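Local structure of metallo-beta-lactamase 1 (5MMD) at residues I40-T50 with Y69-T77; M127-Y135 with N144-S152. The protein probably hydrolyses beta-lactam antibiotics to substituted beta-amino acids with the help of zinc ions, as a class B beta-lactamase. All coordinates share one frame; numbering follows the deposited sequence.

Contact 1 of 2, residues I40-T50 with Y69-T77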
ATOM      1  N   ILE A  40      -2.800  14.236  -3.211  1.00 16.49           N
ATOM      2  CA  ILE A  40      -3.546  15.305  -3.844  1.00 16.71           C
ATOM      3  C   ILE A  40      -2.867  15.865  -5.072  1.00 17.92           C
ATOM      4  O   ILE A  40      -1.679  16.179  -5.049  1.00 18.44           O
ATOM      5  CB  ILE A  40      -3.751  16.476  -2.894  1.00 17.04           C
ATOM      6  CG1 ILE A  40      -4.127  16.007  -1.505  1.00 15.70           C
ATOM      7  CG2 ILE A  40      -4.768  17.495  -3.490  1.00 18.17           C
ATOM      8  CD1 ILE A  40      -5.369  15.279  -1.421  1.00 15.81           C
ATOM      9  N   SER A  41      -3.673  16.057  -6.119  1.00 18.86           N
ATOM     10  CA  SER A  41      -3.276  16.780  -7.303  1.00 20.69           C
ATOM     11  C   SER A  41      -4.469  17.612  -7.813  1.00 21.92           C
ATOM     12  O   SER A  41      -5.541  17.079  -8.086  1.00 21.74           O
ATOM     13  CB  SER A  41      -2.796  15.820  -8.379  1.00 21.50           C
ATOM     14  OG  SER A  41      -2.391  16.512  -9.543  1.00 23.04           O
ATOM     15  N   GLY A  42      -4.286  18.929  -7.890  1.00 23.36           N
ATOM     16  CA  GLY A  42      -5.314  19.794  -8.452  1.00 25.12           C
ATOM     17  C   GLY A  42      -6.633  19.662  -7.725  1.00 24.13           C
ATOM     18  O   GLY A  42      -7.692  19.659  -8.330  1.00 25.01           O
ATOM     19  N   GLY A  43      -6.576  19.518  -6.415  1.00 22.69           N
ATOM     20  CA  GLY A  43      -7.787  19.443  -5.627  1.00 22.20           C
ATOM     21  C   GLY A  43      -8.377  18.048  -5.551  1.00 21.43           C
ATOM     22  O   GLY A  43      -9.269  17.816  -4.728  1.00 20.36           O
ATOM     23  N   LYS A  44      -7.888  17.122  -6.379  1.00 20.56           N
ATOM     24  CA  LYS A  44      -8.390  15.743  -6.341  1.00 19.68           C
ATOM     25  C   LYS A  44      -7.554  14.867  -5.427  1.00 17.68           C
ATOM     26  O   LYS A  44      -6.329  14.905  -5.489  1.00 17.47           O
ATOM     27  CB  LYS A  44      -8.406  15.134  -7.734  1.00 20.34           C
ATOM     28  CG  LYS A  44      -9.116  16.035  -8.767  1.00 22.92           C
ATOM     29  CD  LYS A  44      -8.861  15.611 -10.207  0.31 23.77           C
ATOM     30  CE  LYS A  44      -9.550  16.548 -11.208  1.00 27.48           C
ATOM     31  NZ  LYS A  44      -8.941  17.919 -11.376  1.00 29.35           N
ATOM     32  N   ALA A  45      -8.229  14.025  -4.647  1.00 16.65           N
ATOM     33  CA  ALA A  45      -7.565  13.120  -3.690  1.00 15.64           C
ATOM     34  C   ALA A  45      -7.621  11.661  -4.129  1.00 16.66           C
ATOM     35  O   ALA A  45      -8.693  11.165  -4.526  1.00 17.79           O
ATOM     36  CB  ALA A  45      -8.186  13.241  -2.327  1.00 14.99           C
ATOM     37  N   PHE A  46      -6.482  10.984  -4.082  1.00 15.07           N
ATOM     38  CA  PHE A  46      -6.462   9.567  -4.428  1.00 14.25           C
ATOM     39  C   PHE A  46      -5.998   8.799  -3.203  1.00 12.94           C
ATOM     40  O   PHE A  46      -5.003   9.179  -2.576  1.00 13.00           O
ATOM     41  CB  PHE A  46      -5.551   9.292  -5.616  1.00 14.15           C
ATOM     42  CG  PHE A  46      -5.975   8.082  -6.398  1.00 14.98           C
ATOM     43  CD1 PHE A  46      -5.617   6.836  -5.989  1.00 14.63           C
ATOM     44  CD2 PHE A  46      -6.772   8.210  -7.515  1.00 17.35           C
ATOM     45  CE1 PHE A  46      -6.026   5.693  -6.707  1.00 15.61           C
ATOM     46  CE2 PHE A  46      -7.180   7.082  -8.234  1.00 17.45           C
ATOM     47  CZ  PHE A  46      -6.807   5.831  -7.797  1.00 15.83           C
ATOM     48  N   ILE A  47      -6.748   7.771  -2.821  1.00 12.11           N
ATOM     49  CA  ILE A  47      -6.350   6.908  -1.694  1.00 11.24           C
ATOM     50  C   ILE A  47      -5.480   5.750  -2.142  1.00 11.61           C
ATOM     51  O   ILE A  47      -5.865   4.974  -3.035  1.00 11.98           O
ATOM     52  CB  ILE A  47      -7.549   6.343  -0.988  1.00 11.60           C
ATOM     53  CG1 ILE A  47      -8.361   7.460  -0.401  1.00 12.45           C
ATOM     54  CG2 ILE A  47      -7.121   5.403   0.153  1.00  9.89           C
ATOM     55  CD1 ILE A  47      -9.793   7.081  -0.104  1.00 12.94           C
ATOM     56  N   ILE A  48      -4.295   5.656  -1.559  1.00 10.37           N
ATOM     57  CA  ILE A  48      -3.430   4.486  -1.727  1.00 10.65           C
ATOM     58  C   ILE A  48      -3.546   3.583  -0.479  1.00  9.58           C
ATOM     59  O   ILE A  48      -2.993   3.884   0.581  1.00  9.79           O
ATOM     60  CB  ILE A  48      -1.971   4.867  -1.959  1.00 11.04           C
ATOM     61  CG1 ILE A  48      -1.848   5.781  -3.189  1.00 12.61           C
ATOM     62  CG2 ILE A  48      -1.114   3.598  -2.103  1.00 10.50           C
ATOM     63  CD1 ILE A  48      -0.381   6.281  -3.460  1.00 12.83           C
ATOM     64  N   ASP A  49      -4.291   2.499  -0.691  1.00 10.07           N
ATOM     65  CA  ASP A  49      -4.683   1.454   0.288  1.00 10.39           C
ATOM     66  C   ASP A  49      -5.744   1.961   1.242  1.00 10.78           C
ATOM     67  O   ASP A  49      -5.658   3.082   1.750  1.00 10.65           O
ATOM     68  CB  ASP A  49      -3.465   0.913   1.026  1.00 10.13           C
ATOM     69  CG  ASP A  49      -2.700  -0.055   0.172  1.00 11.12           C
ATOM     70  OD1 ASP A  49      -3.299  -0.497  -0.819  1.00 11.82           O
ATOM     71  OD2 ASP A  49      -1.524  -0.343   0.443  1.00 12.22           O
ATOM     72  N   THR A  50      -6.804   1.165   1.418  1.00  9.60           N
ATOM     73  CA  THR A  50      -7.820   1.554   2.355  1.00 10.67           C
ATOM     74  C   THR A  50      -7.307   1.353   3.780  1.00 10.06           C
ATOM     75  O   THR A  50      -6.344   0.641   4.015  1.00 10.06           O
ATOM     76  CB  THR A  50      -9.132   0.750   2.202  1.00 12.21           C
ATOM     77  OG1 THR A  50      -8.949  -0.567   2.771  1.00 11.99           O
ATOM     78  CG2 THR A  50      -9.564   0.625   0.746  1.00 12.83           C
ATOM     79  N   TYR A  69     -11.421  18.504  -0.492  1.00 20.98           N
ATOM     80  CA  TYR A  69     -10.846  17.815  -1.645  1.00 21.14           C
ATOM     81  C   TYR A  69     -11.933  17.022  -2.375  1.00 21.69           C
ATOM     82  O   TYR A  69     -12.910  16.577  -1.767  1.00 21.73           O
ATOM     83  CB  TYR A  69      -9.740  16.871  -1.228  1.00 18.87           C
ATOM     84  CG  TYR A  69      -8.472  17.513  -0.696  1.00 17.91           C
ATOM     85  CD1 TYR A  69      -7.848  18.566  -1.365  1.00 19.20           C
ATOM     86  CD2 TYR A  69      -7.875  17.030   0.482  1.00 16.97           C
ATOM     87  CE1 TYR A  69      -6.693  19.143  -0.861  1.00 18.68           C
ATOM     88  CE2 TYR A  69      -6.722  17.593   0.983  1.00 17.53           C
ATOM     89  CZ  TYR A  69      -6.132  18.650   0.307  1.00 18.27           C
ATOM     90  OH  TYR A  69      -4.974  19.209   0.774  1.00 18.07           O
ATOM     91  N   GLU A  70     -11.731  16.824  -3.668  1.00 22.57           N
ATOM     92  CA  GLU A  70     -12.583  15.946  -4.471  1.00 23.75           C
ATOM     93  C   GLU A  70     -12.023  14.517  -4.411  1.00 22.91           C
ATOM     94  O   GLU A  70     -10.847  14.292  -4.649  1.00 23.41           O
ATOM     95  CB  GLU A  70     -12.646  16.491  -5.906  1.00 27.50           C
ATOM     96  CG  GLU A  70     -13.537  15.713  -6.837  1.00 29.47           C
ATOM     97  CD  GLU A  70     -13.751  16.392  -8.180  1.00 32.69           C
ATOM     98  OE1 GLU A  70     -13.208  17.498  -8.438  1.00 34.73           O
ATOM     99  OE2 GLU A  70     -14.508  15.817  -8.988  1.00 34.92           O
ATOM    100  N   LEU A  71     -12.832  13.542  -4.043  1.00 21.20           N
ATOM    101  CA  LEU A  71     -12.288  12.171  -3.974  1.00 20.17           C
ATOM    102  C   LEU A  71     -12.365  11.528  -5.334  1.00 19.03           C
ATOM    103  O   LEU A  71     -13.430  11.439  -5.900  1.00 20.79           O
ATOM    104  CB  LEU A  71     -13.037  11.333  -2.950  1.00 19.35           C
ATOM    105  CG  LEU A  71     -12.545   9.902  -2.761  1.00 19.32           C
ATOM    106  CD1 LEU A  71     -11.012   9.799  -2.591  1.00 17.85           C
ATOM    107  CD2 LEU A  71     -13.245   9.341  -1.538  1.00 18.98           C
ATOM    108  N   ALA A  72     -11.229  11.065  -5.833  1.00 17.25           N
ATOM    109  CA  ALA A  72     -11.123  10.523  -7.178  1.00 18.93           C
ATOM    110  C   ALA A  72     -11.195   8.986  -7.219  1.00 18.63           C
ATOM    111  O   ALA A  72     -11.677   8.408  -8.186  1.00 21.06           O
ATOM    112  CB  ALA A  72      -9.839  10.987  -7.802  1.00 19.07           C
ATOM    113  N   GLY A  73     -10.741   8.330  -6.161  1.00 17.84           N
ATOM    114  CA  GLY A  73     -10.676   6.874  -6.140  1.00 16.70           C
ATOM    115  C   GLY A  73      -9.673   6.285  -5.153  1.00 15.38           C
ATOM    116  O   GLY A  73      -8.978   6.992  -4.426  1.00 13.79           O
ATOM    117  N   SER A  74      -9.590   4.966  -5.153  1.00 15.87           N
ATOM    118  CA  SER A  74      -8.622   4.262  -4.312  1.00 13.71           C
ATOM    119  C   SER A  74      -7.960   3.151  -5.111  1.00 13.58           C
ATOM    120  O   SER A  74      -8.574   2.567  -6.019  1.00 16.63           O
ATOM    121  CB  SER A  74      -9.299   3.686  -3.061  1.00 14.51           C
ATOM    122  OG  SER A  74     -10.098   2.578  -3.415  1.00 18.24           O
ATOM    123  N   ILE A  75      -6.702   2.880  -4.788  1.00 12.05           N
ATOM    124  CA  ILE A  75      -6.022   1.706  -5.263  1.00 12.18           C
ATOM    125  C   ILE A  75      -5.587   0.833  -4.055  1.00 11.22           C
ATOM    126  O   ILE A  75      -5.123   1.364  -3.037  1.00 10.07           O
ATOM    127  CB  ILE A  75      -4.807   2.067  -6.144  1.00 13.23           C
ATOM    128  CG1 ILE A  75      -4.094   0.769  -6.543  1.00 14.54           C
ATOM    129  CG2 ILE A  75      -3.890   3.020  -5.428  1.00 13.22           C
ATOM    130  CD1 ILE A  75      -3.511   0.779  -7.856  1.00 16.94           C
ATOM    131  N   SER A  76      -5.753  -0.492  -4.166  1.00 10.97           N
ATOM    132  CA  SER A  76      -5.260  -1.405  -3.118  1.00 10.06           C
ATOM    133  C   SER A  76      -4.068  -2.190  -3.662  1.00 11.04           C
ATOM    134  O   SER A  76      -4.114  -2.693  -4.781  1.00 11.96           O
ATOM    135  CB  SER A  76      -6.343  -2.345  -2.616  1.00 10.54           C
ATOM    136  OG  SER A  76      -7.400  -1.631  -2.036  1.00 10.11           O
ATOM    137  N   THR A  77      -2.995  -2.267  -2.876  1.00 10.89           N
ATOM    138  CA  THR A  77      -1.713  -2.716  -3.413  1.00 11.84           C
ATOM    139  C   THR A  77      -1.446  -4.201  -3.183  1.00 12.83           C
ATOM    140  O   THR A  77      -0.488  -4.747  -3.729  1.00 13.33           O
ATOM    141  CB  THR A  77      -0.541  -1.868  -2.827  1.00 12.76           C
ATOM    142  OG1 THR A  77      -0.472  -2.027  -1.399  1.00 12.08           O
ATOM    143  CG2 THR A  77      -0.752  -0.411  -3.138  1.00 12.36           C
TER
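Asp49 OD2 accepts the hydroxyl of Thr77 at 2.7 Å from Thr77 OG1 and is hydrogen-bonded to Tyr156 OH, while Asp49 OD1 takes the backbone N of Thr77. Both carboxylate oxygens present their syn lone pairs to Thr77, so one residue spans the carboxylate and fixes its rotation. Thr77 OG1 lies between its backbone N and carbonyl carbon (chi1 62°), the rotamer that brings the hydroxyl to Asp49. The pair closes the C-terminal end of a beta-alpha-beta unit in which strands 44-48 and 70-75 run parallel, joined through helix 54-66. Because Thr77 directly precedes His78, a ligand of the first zinc, and the Asp49 side chain is about 6 Å from that of Cys159, a ligand of the second, the carboxylate belongs to the surroundings of the metal site.

Six backbone hydrogen bonds join Gly43-Asp49 to Glu70-Ile75, among them Ala45 N to Glu70 O at 2.6 Å. Near the middle, the Phe46 ring lies flat over the neighbouring strand. Gly73 O sits over the centre of one face and Ser74 N over the same face nearer the rim, Ala72 CB reaches Phe46 CD2, and Ile75 CG2 comes to 3.7 Å from Phe46 CE1. The backbone angles of Gly73 call for glycine. On the opposite face of the sheet Ile47 CD1 meets Leu71 CD1 at 3.9 Å, beside helix 54-66. At the far end Ile40, before the type I' turn Ser41-Lys44, crosses Tyr69 at about a right angle and lays CD1 over the ring, 3.6 Å from its centroid and 13° off the normal, a CH-pi contact.

Contact 2 of 2, residues M127-Y135 with N144-S152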
ATOM      1  N   MET A 127      -4.691   8.946 -12.055  1.00 20.00           N
ATOM      2  CA  MET A 127      -4.832  10.370 -11.836  1.00 20.78           C
ATOM      3  C   MET A 127      -3.920  11.197 -12.792  1.00 21.98           C
ATOM      4  O   MET A 127      -3.065  11.967 -12.359  1.00 22.11           O
ATOM      5  CB  MET A 127      -4.565  10.702 -10.355  1.00 20.64           C
ATOM      6  CG  MET A 127      -5.349  11.944  -9.926  1.00 22.70           C
ATOM      7  SD  MET A 127      -5.544  12.212  -8.158  1.00 28.25           S
ATOM      8  CE  MET A 127      -3.825  12.122  -7.686  1.00 21.09           C
ATOM      9  N   ASP A 128      -4.105  10.988 -14.090  1.00 23.37           N
ATOM     10  CA  ASP A 128      -3.344  11.706 -15.138  1.00 24.93           C
ATOM     11  C   ASP A 128      -1.844  11.574 -14.939  1.00 24.38           C
ATOM     12  O   ASP A 128      -1.062  12.534 -15.169  1.00 25.15           O
ATOM     13  CB  ASP A 128      -3.705  13.173 -15.174  1.00 26.33           C
ATOM     14  CG  ASP A 128      -5.165  13.409 -15.444  1.00 27.48           C
ATOM     15  OD1 ASP A 128      -5.812  12.575 -16.097  1.00 27.95           O
ATOM     16  OD2 ASP A 128      -5.669  14.469 -15.033  1.00 28.41           O
ATOM     17  N   GLY A 129      -1.452  10.377 -14.521  1.00 22.68           N
ATOM     18  CA  GLY A 129      -0.056  10.011 -14.429  1.00 22.14           C
ATOM     19  C   GLY A 129       0.590  10.541 -13.157  1.00 20.99           C
ATOM     20  O   GLY A 129       1.779  10.358 -12.938  1.00 20.86           O
ATOM     21  N   PHE A 130      -0.200  11.161 -12.292  1.00 20.65           N
ATOM     22  CA  PHE A 130       0.344  11.630 -11.003  1.00 19.83           C
ATOM     23  C   PHE A 130       0.793  10.444 -10.150  1.00 18.68           C
ATOM     24  O   PHE A 130       1.740  10.581  -9.363  1.00 19.04           O
ATOM     25  CB  PHE A 130      -0.683  12.481 -10.252  1.00 19.77           C
ATOM     26  CG  PHE A 130      -0.071  13.451  -9.267  1.00 20.55           C
ATOM     27  CD1 PHE A 130      -0.072  13.174  -7.910  1.00 19.29           C
ATOM     28  CD2 PHE A 130       0.507  14.633  -9.701  1.00 22.28           C
ATOM     29  CE1 PHE A 130       0.481  14.050  -7.001  1.00 19.52           C
ATOM     30  CE2 PHE A 130       1.052  15.531  -8.784  1.00 22.81           C
ATOM     31  CZ  PHE A 130       1.054  15.225  -7.437  1.00 21.23           C
ATOM     32  N   LEU A 131       0.134   9.293 -10.298  1.00 18.36           N
ATOM     33  CA  LEU A 131       0.567   8.054  -9.634  1.00 16.91           C
ATOM     34  C   LEU A 131       1.020   7.035 -10.675  1.00 17.31           C
ATOM     35  O   LEU A 131       0.330   6.814 -11.687  1.00 19.41           O
ATOM     36  CB  LEU A 131      -0.551   7.454  -8.782  1.00 17.34           C
ATOM     37  CG  LEU A 131      -1.201   8.387  -7.764  1.00 19.48           C
ATOM     38  CD1 LEU A 131      -2.384   7.656  -7.096  1.00 20.41           C
ATOM     39  CD2 LEU A 131      -0.175   8.845  -6.696  1.00 18.88           C
ATOM     40  N   GLU A 132       2.182   6.433 -10.457  1.00 15.77           N
ATOM     41  CA  GLU A 132       2.642   5.372 -11.322  1.00 16.06           C
ATOM     42  C   GLU A 132       2.688   4.129 -10.449  1.00 14.81           C
ATOM     43  O   GLU A 132       3.246   4.138  -9.320  1.00 15.33           O
ATOM     44  CB  GLU A 132       3.992   5.673 -11.941  1.00 17.52           C
ATOM     45  CG  GLU A 132       4.015   7.005 -12.700  1.00 18.61           C
ATOM     46  CD  GLU A 132       5.356   7.296 -13.375  1.00 20.44           C
ATOM     47  OE1 GLU A 132       6.390   6.688 -13.010  1.00 19.84           O
ATOM     48  OE2 GLU A 132       5.358   8.093 -14.324  1.00 21.65           O
ATOM     49  N   VAL A 133       2.065   3.083 -10.969  1.00 15.07           N
ATOM     50  CA  VAL A 133       1.964   1.791 -10.280  1.00 13.90           C
ATOM     51  C   VAL A 133       2.909   0.809 -10.940  1.00 14.47           C
ATOM     52  O   VAL A 133       3.049   0.793 -12.155  1.00 17.29           O
ATOM     53  CB  VAL A 133       0.539   1.268 -10.297  1.00 14.56           C
ATOM     54  CG1 VAL A 133       0.398  -0.038  -9.455  1.00 13.59           C
ATOM     55  CG2 VAL A 133      -0.400   2.317  -9.798  1.00 14.19           C
ATOM     56  N   TYR A 134       3.577   0.006 -10.122  1.00 13.96           N
ATOM     57  CA  TYR A 134       4.546  -0.964 -10.601  1.00 15.29           C
ATOM     58  C   TYR A 134       4.482  -2.284  -9.839  1.00 13.97           C
ATOM     59  O   TYR A 134       4.480  -2.311  -8.601  1.00 13.52           O
ATOM     60  CB  TYR A 134       5.951  -0.410 -10.476  1.00 15.54           C
ATOM     61  CG  TYR A 134       7.097  -1.368 -10.772  1.00 15.31           C
ATOM     62  CD1 TYR A 134       7.216  -1.984 -11.987  1.00 17.79           C
ATOM     63  CD2 TYR A 134       8.099  -1.601  -9.821  1.00 14.86           C
ATOM     64  CE1 TYR A 134       8.269  -2.840 -12.273  1.00 18.63           C
ATOM     65  CE2 TYR A 134       9.166  -2.448 -10.096  1.00 16.19           C
ATOM     66  CZ  TYR A 134       9.244  -3.057 -11.342  1.00 17.52           C
ATOM     67  OH  TYR A 134      10.281  -3.923 -11.671  1.00 19.35           O
ATOM     68  N   TYR A 135       4.489  -3.371 -10.591  1.00 14.48           N
ATOM     69  CA  TYR A 135       4.661  -4.693 -10.003  1.00 14.65           C
ATOM     70  C   TYR A 135       6.114  -5.166 -10.065  1.00 14.75           C
ATOM     71  O   TYR A 135       6.628  -5.468 -11.150  1.00 16.17           O
ATOM     72  CB  TYR A 135       3.756  -5.677 -10.728  1.00 15.11           C
ATOM     73  CG  TYR A 135       3.877  -7.102 -10.264  1.00 15.31           C
ATOM     74  CD1 TYR A 135       3.460  -7.476  -8.993  1.00 15.16           C
ATOM     75  CD2 TYR A 135       4.368  -8.085 -11.113  1.00 16.64           C
ATOM     76  CE1 TYR A 135       3.543  -8.812  -8.571  1.00 14.59           C
ATOM     77  CE2 TYR A 135       4.457  -9.419 -10.691  1.00 17.99           C
ATOM     78  CZ  TYR A 135       4.058  -9.751  -9.412  1.00 16.18           C
ATOM     79  OH  TYR A 135       4.125 -11.064  -9.010  1.00 17.41           O
ATOM     80  N   ASN A 144       1.823  -8.198  -4.686  1.00 13.49           N
ATOM     81  CA  ASN A 144       2.089  -6.886  -4.076  1.00 12.69           C
ATOM     82  C   ASN A 144       2.581  -5.888  -5.133  1.00 11.92           C
ATOM     83  O   ASN A 144       3.403  -6.205  -5.999  1.00 11.15           O
ATOM     84  CB  ASN A 144       3.058  -6.924  -2.869  1.00 12.04           C
ATOM     85  CG  ASN A 144       4.325  -7.762  -3.069  1.00 12.79           C
ATOM     86  OD1 ASN A 144       4.858  -8.273  -2.068  1.00 12.87           O
ATOM     87  ND2 ASN A 144       4.846  -7.858  -4.279  1.00 13.13           N
ATOM     88  N   LEU A 145       1.997  -4.696  -5.052  1.00 11.25           N
ATOM     89  CA  LEU A 145       2.334  -3.553  -5.905  1.00 11.70           C
ATOM     90  C   LEU A 145       2.969  -2.413  -5.102  1.00 11.01           C
ATOM     91  O   LEU A 145       2.707  -2.270  -3.909  1.00 10.20           O
ATOM     92  CB  LEU A 145       1.081  -2.979  -6.578  1.00 12.16           C
ATOM     93  CG  LEU A 145       0.148  -3.886  -7.352  1.00 12.37           C
ATOM     94  CD1 LEU A 145      -1.121  -3.145  -7.855  1.00 13.68           C
ATOM     95  CD2 LEU A 145       0.917  -4.475  -8.520  1.00 14.22           C
ATOM     96  N   VAL A 146       3.758  -1.590  -5.795  1.00 11.66           N
ATOM     97  CA  VAL A 146       4.224  -0.301  -5.267  1.00 10.61           C
ATOM     98  C   VAL A 146       3.709   0.847  -6.089  1.00 11.39           C
ATOM     99  O   VAL A 146       3.333   0.674  -7.249  1.00 12.07           O
ATOM    100  CB  VAL A 146       5.752  -0.200  -5.198  1.00 11.06           C
ATOM    101  CG1 VAL A 146       6.335  -1.380  -4.392  1.00 10.98           C
ATOM    102  CG2 VAL A 146       6.371  -0.126  -6.567  1.00 13.02           C
ATOM    103  N   VAL A 147       3.653   2.029  -5.475  1.00 11.45           N
ATOM    104  CA  VAL A 147       3.121   3.213  -6.140  1.00 12.18           C
ATOM    105  C   VAL A 147       4.059   4.377  -5.983  1.00 13.47           C
ATOM    106  O   VAL A 147       4.415   4.747  -4.860  1.00 13.16           O
ATOM    107  CB  VAL A 147       1.751   3.586  -5.582  1.00 11.82           C
ATOM    108  CG1 VAL A 147       1.191   4.760  -6.306  1.00 13.24           C
ATOM    109  CG2 VAL A 147       0.782   2.379  -5.653  1.00 13.62           C
ATOM    110  N   TRP A 148       4.437   4.944  -7.120  1.00 15.10           N
ATOM    111  CA  TRP A 148       5.435   5.995  -7.225  1.00 15.05           C
ATOM    112  C   TRP A 148       4.749   7.299  -7.518  1.00 15.28           C
ATOM    113  O   TRP A 148       3.859   7.367  -8.380  1.00 15.28           O
ATOM    114  CB  TRP A 148       6.418   5.650  -8.309  1.00 15.68           C
ATOM    115  CG  TRP A 148       7.490   6.634  -8.673  1.00 17.25           C
ATOM    116  CD1 TRP A 148       7.644   7.243  -9.894  1.00 18.85           C
ATOM    117  CD2 TRP A 148       8.606   7.059  -7.870  1.00 17.81           C
ATOM    118  NE1 TRP A 148       8.779   8.023  -9.902  1.00 19.94           N
ATOM    119  CE2 TRP A 148       9.380   7.942  -8.670  1.00 19.36           C
ATOM    120  CE3 TRP A 148       9.025   6.788  -6.568  1.00 17.25           C
ATOM    121  CZ2 TRP A 148      10.547   8.553  -8.204  1.00 20.13           C
ATOM    122  CZ3 TRP A 148      10.185   7.413  -6.099  1.00 18.13           C
ATOM    123  CH2 TRP A 148      10.940   8.259  -6.925  1.00 19.59           C
ATOM    124  N   ILE A 149       5.153   8.330  -6.776  1.00 14.73           N
ATOM    125  CA  ILE A 149       4.683   9.677  -7.015  1.00 16.52           C
ATOM    126  C   ILE A 149       5.842  10.472  -7.625  1.00 17.03           C
ATOM    127  O   ILE A 149       6.689  10.984  -6.895  1.00 17.40           O
ATOM    128  CB  ILE A 149       4.212  10.350  -5.738  1.00 16.42           C
ATOM    129  CG1 ILE A 149       3.408   9.357  -4.894  1.00 16.10           C
ATOM    130  CG2 ILE A 149       3.410  11.625  -6.079  1.00 16.99           C
ATOM    131  CD1 ILE A 149       2.895   9.947  -3.620  1.00 17.82           C
ATOM    132  N   PRO A 150       5.883  10.564  -8.956  1.00 19.40           N
ATOM    133  CA  PRO A 150       7.126  11.050  -9.572  1.00 19.69           C
ATOM    134  C   PRO A 150       7.411  12.509  -9.218  1.00 21.21           C
ATOM    135  O   PRO A 150       8.560  12.956  -9.085  1.00 22.04           O
ATOM    136  CB  PRO A 150       6.872  10.847 -11.077  1.00 21.50           C
ATOM    137  CG  PRO A 150       5.422  10.580 -11.233  1.00 19.98           C
ATOM    138  CD  PRO A 150       4.916  10.062  -9.949  1.00 18.16           C
ATOM    139  N   SER A 151       6.343  13.257  -9.009  1.00 21.59           N
ATOM    140  CA  SER A 151       6.522  14.664  -8.791  1.00 23.12           C
ATOM    141  C   SER A 151       7.210  14.961  -7.453  1.00 23.11           C
ATOM    142  O   SER A 151       7.972  15.932  -7.374  1.00 25.64           O
ATOM    143  CB  SER A 151       5.186  15.378  -8.862  1.00 23.24           C
ATOM    144  OG  SER A 151       4.313  14.789  -7.937  1.00 21.10           O
ATOM    145  N   SER A 152       6.960  14.156  -6.420  1.00 22.16           N
ATOM    146  CA  SER A 152       7.629  14.352  -5.137  1.00 21.28           C
ATOM    147  C   SER A 152       8.648  13.249  -4.814  1.00 19.94           C
ATOM    148  O   SER A 152       9.239  13.259  -3.740  1.00 20.77           O
ATOM    149  CB  SER A 152       6.596  14.471  -4.006  1.00 20.57           C
ATOM    150  OG  SER A 152       5.587  13.487  -4.165  1.00 20.19           O
TER
HETATM  151  O   HOH W   1       3.404  12.946  -9.380  1.00 12.12           O
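Glu132 OE1 lies at the edge of the Trp148 indole, 3.4 Å from Trp148 CD1, with carboxylate and ring planes 46° apart; Pro150 N, from the indole's own segment, lies over one face toward the rim. Other rings of this antiparallel beta hairpin, strands 131-134 and 146-149, are met differently: Val146 CG2 comes to the edge of Tyr134, Asn144 O lies at the edge of Tyr135, 3.3 Å from its CD1, and a water sits over the centre of the Phe130 ring. That water donates to Phe130 O and is hydrogen-bonded to Ser151 OG at 2.5 Å, bridging the start of one strand and the end of the other. Phe130 CG is anti to the backbone N (chi1 -156°), which carries the ring across to Ser151 OG and Ile149 CG2.

Glu132 and Trp148 form a hydrogen-bonded pair whose bond from Trp148 N to Glu132 O is short, 2.6 Å, and almost straight at 178°. Tyr134 and Val146 make the second such pair, with Val133 and Val147 as the non-hydrogen-bonded pair between them. Phe130 and Leu131 both lie opposite Leu126 in a classic beta bulge. On the face of Val133 and Val147, Val133 CG1 meets Leu145 CD1 at 3.8 Å, and Leu131 CD2 lies alongside Ile149 CG1 at 4.0 Å.

Strand 123-126 borders the hairpin on one side, strand 154-158 on the other. The Leu131 and Val147 face packs on Phe46 and Ile48 of strand 44-48, whereas across the sheet Tyr134 makes a cation-pi contact with Lys190 of helix 180-190 and Trp148 meets the ring of Tyr191.

Overall arrangement
From the N terminus, the chain first closes contact 1, where it returns through helix 54-66 to lay residues 69-77 beside 40-50. It then runs through strands 97-100 and 117-119 of the first sheet and into the second with strand 123-126, before contact 2 closes a shorter, helix-free loop between 127-135 and 144-152. The two loops follow in series, neither enclosing nor crossing the other. Each contact lies in a different mixed sheet, and the sheets pack face to face, as in the alpha-beta/beta-alpha sandwich of metallo-beta-lactamases; at one end Ser41 OG comes to 3.5 Å from Phe130 CD2. Near the zinc site a probable hydrogen bond, Leu145 N to Thr77 O, joins them.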